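Local coordinates for major pollen allergen Jun a 1 (Juniperus ashei, PDB 1PXZ), which has low pectate lyase activity, cleaving alpha-1,4-linked galacturonan by elimination with calcium as cofactor, and is the major allergen of cedar pollen, at residues A[196-201]-A[220-225]; A[243-246]-A[251-254]. One frame throughout, in Å; residues are numbered along the deposited sequence.

Contact 1 (A[196-201]-A[220-225])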
# COMPACT_ATOMS: atom_id res chain seq x y z
N HIS A 196 9.68 3.34 11.01
CA HIS A 196 10.72 4.05 10.26
C HIS A 196 10.58 3.93 8.75
O HIS A 196 10.30 4.93 8.09
CB HIS A 196 12.12 3.52 10.64
CG HIS A 196 12.34 3.64 12.12
ND1 HIS A 196 12.81 4.80 12.69
CD2 HIS A 196 12.14 2.77 13.13
CE1 HIS A 196 12.90 4.62 14.00
NE2 HIS A 196 12.50 3.40 14.30
N LYS A 197 10.81 2.75 8.18
CA LYS A 197 10.92 2.61 6.73
C LYS A 197 9.59 2.25 6.10
O LYS A 197 9.22 1.07 6.01
CB LYS A 197 11.96 1.55 6.36
CG LYS A 197 13.38 1.92 6.77
CD LYS A 197 14.33 0.76 6.54
CE LYS A 197 15.76 1.14 6.93
NZ LYS A 197 16.04 2.59 6.71
N VAL A 198 8.83 3.23 5.62
CA VAL A 198 7.44 2.95 5.30
C VAL A 198 7.15 2.22 4.00
O VAL A 198 6.50 1.16 3.99
CB VAL A 198 6.68 4.29 5.32
CG1 VAL A 198 5.23 4.12 4.95
CG2 VAL A 198 6.80 4.88 6.74
N MET A 199 7.55 2.76 2.85
CA MET A 199 7.08 2.20 1.59
C MET A 199 8.18 2.23 0.53
O MET A 199 8.70 3.30 0.26
CB MET A 199 5.86 3.01 1.16
CG MET A 199 5.27 2.64 -0.18
SD MET A 199 3.96 3.78 -0.66
CE MET A 199 3.09 4.04 0.86
N LEU A 200 8.50 1.07 -0.01
CA LEU A 200 9.52 0.84 -1.01
C LEU A 200 8.82 0.48 -2.32
O LEU A 200 8.13 -0.55 -2.38
CB LEU A 200 10.45 -0.29 -0.58
CG LEU A 200 11.90 -0.22 -1.03
CD1 LEU A 200 12.49 1.16 -0.78
CD2 LEU A 200 12.72 -1.29 -0.31
N LEU A 201 8.94 1.32 -3.34
CA LEU A 201 8.37 0.98 -4.65
C LEU A 201 9.54 0.78 -5.62
O LEU A 201 10.09 1.75 -6.16
CB LEU A 201 7.42 2.06 -5.13
CG LEU A 201 6.33 2.57 -4.18
CD1 LEU A 201 5.55 3.74 -4.77
CD2 LEU A 201 5.36 1.45 -3.82
N ASN A 220 -3.74 8.98 1.83
CA ASN A 220 -3.16 8.30 2.98
C ASN A 220 -2.79 9.31 4.06
O ASN A 220 -2.49 10.46 3.74
CB ASN A 220 -1.91 7.50 2.61
CG ASN A 220 -2.14 6.49 1.51
OD1 ASN A 220 -1.78 6.68 0.34
ND2 ASN A 220 -2.75 5.37 1.88
N GLN A 221 -2.81 8.85 5.31
CA GLN A 221 -2.31 9.63 6.43
C GLN A 221 -0.92 9.10 6.74
O GLN A 221 -0.79 7.94 7.15
CB GLN A 221 -3.22 9.54 7.67
CG GLN A 221 -2.55 10.19 8.89
CD GLN A 221 -2.42 11.70 8.72
OE1 GLN A 221 -3.34 12.40 8.33
NE2 GLN A 221 -1.25 12.24 9.02
N PHE A 222 0.13 9.91 6.55
CA PHE A 222 1.49 9.47 6.83
C PHE A 222 1.94 10.01 8.17
O PHE A 222 2.31 11.20 8.29
CB PHE A 222 2.43 9.96 5.72
CG PHE A 222 2.33 9.12 4.46
CD1 PHE A 222 2.77 7.81 4.44
CD2 PHE A 222 1.80 9.67 3.32
CE1 PHE A 222 2.69 7.04 3.28
CE2 PHE A 222 1.69 8.91 2.15
CZ PHE A 222 2.11 7.60 2.15
N GLY A 223 1.94 9.17 9.19
CA GLY A 223 2.30 9.64 10.51
C GLY A 223 1.16 9.67 11.49
O GLY A 223 -0.01 9.33 11.17
N PRO A 224 1.39 10.04 12.76
CA PRO A 224 2.66 10.53 13.28
C PRO A 224 3.76 9.49 13.45
O PRO A 224 3.48 8.29 13.40
CB PRO A 224 2.31 10.98 14.72
CG PRO A 224 0.83 11.01 14.80
CD PRO A 224 0.32 10.02 13.79
N ASN A 225 4.97 9.99 13.66
CA ASN A 225 6.12 9.14 13.90
C ASN A 225 6.37 8.14 12.77
O ASN A 225 6.79 7.00 13.01
CB ASN A 225 5.93 8.35 15.20
CG ASN A 225 5.66 9.27 16.38
OD1 ASN A 225 4.73 9.06 17.17
ND2 ASN A 225 6.49 10.31 16.46
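This is an apolar contact of M199 and V198 with the ring of F222, across the buried interior of the protein. The strand 198-201 lies on one wall and the short strand 221-222 on another. All three side chains are buried, and no hydrogen bond joins the two segments. M199 makes the closest approach. Its CE methyl lies 3.9 Å from both CE1 and CZ of F222, so it straddles one ring bond. It comes in the plane of the ring, at the edge, and the two side chains cross at about a right angle. The thioether leaves the backbone fully extended, with CG anti to the backbone N (chi1 176°), and bends only at its last torsion (chi3 -41°). V198 adds a second methyl near the ring plane at the same edge, with CG1 4.2 Å from CE1 of F222. V198 and M199 are consecutive, yet both send their CB toward the other segment. The chain has just turned a corner at 196-197, and the psi of -58° at V198 departs from a regular strand.

The fold is a parallel beta-helix, as in other family 1 polysaccharide lyases. Each coil adds a strand to each wall, and like side chains pile up inside. The ring of F222 thus meets F192 from the coil before at nearly parallel planes. V198 and M199 are tied by backbone hydrogen bonds to Q228 and R229. The side chain of V198 is about 5 Å from that of R229, the predicted active-site arginine. F222 belongs to the 218-229 region bound by IgE of most patients tested, although its ring is turned into the core.

Contact 2 (A[243-246]-A[251-254])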
# COMPACT_ATOMS: atom_id res chain seq x y z
N ASN A 243 -2.40 13.25 -0.08
CA ASN A 243 -2.03 12.60 1.18
C ASN A 243 -1.69 13.64 2.24
O ASN A 243 -1.35 14.76 1.88
CB ASN A 243 -0.81 11.71 0.98
CG ASN A 243 -0.90 10.76 -0.20
OD1 ASN A 243 -0.44 11.02 -1.32
ND2 ASN A 243 -1.50 9.62 0.09
N ASN A 244 -1.77 13.28 3.52
CA ASN A 244 -1.48 14.21 4.62
C ASN A 244 -0.25 13.77 5.38
O ASN A 244 -0.18 12.61 5.84
CB ASN A 244 -2.71 14.26 5.53
CG ASN A 244 -2.75 15.42 6.49
OD1 ASN A 244 -2.24 16.51 6.18
ND2 ASN A 244 -3.34 15.25 7.66
N TYR A 245 0.77 14.62 5.54
CA TYR A 245 2.01 14.21 6.16
C TYR A 245 2.25 14.95 7.48
O TYR A 245 2.33 16.18 7.47
CB TYR A 245 3.22 14.45 5.26
CG TYR A 245 3.34 13.63 3.99
CD1 TYR A 245 2.53 13.97 2.90
CD2 TYR A 245 4.22 12.57 3.86
CE1 TYR A 245 2.62 13.24 1.73
CE2 TYR A 245 4.33 11.83 2.68
CZ TYR A 245 3.50 12.20 1.63
OH TYR A 245 3.56 11.49 0.44
N ASP A 246 2.37 14.21 8.57
CA ASP A 246 2.93 14.67 9.83
C ASP A 246 4.44 14.79 9.72
O ASP A 246 5.01 14.29 8.76
CB ASP A 246 2.62 13.68 10.97
CG ASP A 246 1.16 13.68 11.35
OD1 ASP A 246 0.60 14.78 11.57
OD2 ASP A 246 0.55 12.58 11.46
N TYR A 251 13.26 12.26 5.60
CA TYR A 251 12.59 12.93 4.50
C TYR A 251 11.21 12.31 4.31
O TYR A 251 10.94 11.29 4.94
CB TYR A 251 13.35 12.78 3.18
CG TYR A 251 13.49 11.33 2.74
CD1 TYR A 251 14.50 10.55 3.27
CD2 TYR A 251 12.62 10.73 1.82
CE1 TYR A 251 14.66 9.22 2.90
CE2 TYR A 251 12.77 9.41 1.45
CZ TYR A 251 13.79 8.67 1.99
OH TYR A 251 13.93 7.35 1.60
N ALA A 252 10.44 12.90 3.39
CA ALA A 252 9.13 12.30 3.12
C ALA A 252 9.11 11.50 1.83
O ALA A 252 8.69 10.35 1.84
CB ALA A 252 8.04 13.35 3.06
N ILE A 253 9.51 12.14 0.74
CA ILE A 253 9.43 11.50 -0.57
C ILE A 253 10.82 11.37 -1.15
O ILE A 253 11.58 12.35 -1.15
CB ILE A 253 8.53 12.31 -1.51
CG1 ILE A 253 7.09 12.36 -0.99
CG2 ILE A 253 8.57 11.78 -2.94
CD1 ILE A 253 6.20 13.30 -1.75
N GLY A 254 11.20 10.19 -1.64
CA GLY A 254 12.59 10.16 -2.17
C GLY A 254 12.74 9.03 -3.17
O GLY A 254 11.76 8.36 -3.53
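The ring of Y245 meets A252 and I253 obliquely, while its neighbours along the fold are aromatic: F222 stacks on it, and F268 meets it with the planes at about 35°. A252 CB approaches obliquely at the CD2-CE2 bond of Y245, 4.0 Å from both atoms. I253 reaches the far end of the ring. Its CD1 and CG1 each lie 3.9 Å from OH of Y245, and the two side chains cross at about a right angle. With chi1 at -63°, CG1 of I253 stands anti to the carbonyl carbon and beside the backbone N, which brings the CG1-CD1 branch, rather than CG2, to the phenol.

F222, Y245 and F268 come from successive coils of the parallel beta-helix, where strands 221-222, 244-245 and 267-269 are neighbours in one wall. Their side chains form a row of internal aromatic rings, of which F222 and Y245 are stacked. The segment 251-254 leads into the next wall through strand 253-256. The two segments are joined by four intervening residues without helix or strand.

The phenol is buried but not without a polar partner. Its OH is hydrogen-bonded to the backbone O of M230, which satisfies the buried hydroxyl.

The contacts follow in series along the chain, their centres 7 Å apart in the core. Strands 221-222 and 244-245 are parallel neighbours, one coil apart. Probable backbone hydrogen bonds join them, from F222 N to N244 O (2.8 Å) and between N220 O and N244 N (2.9 Å). On another wall, 232-234 lies between strands 198-201 and 253-256 of one parallel sheet. In the chain, strand 214-218 separates the strands of contact 1; none separates those of contact 2. M230 is common to both: V198 and F222 pack on it, and its backbone O binds Y245 OH. Both lie near the predicted active-site R229: side chain to side chain, V198 is about 5 Å away and I253 about 9 Å.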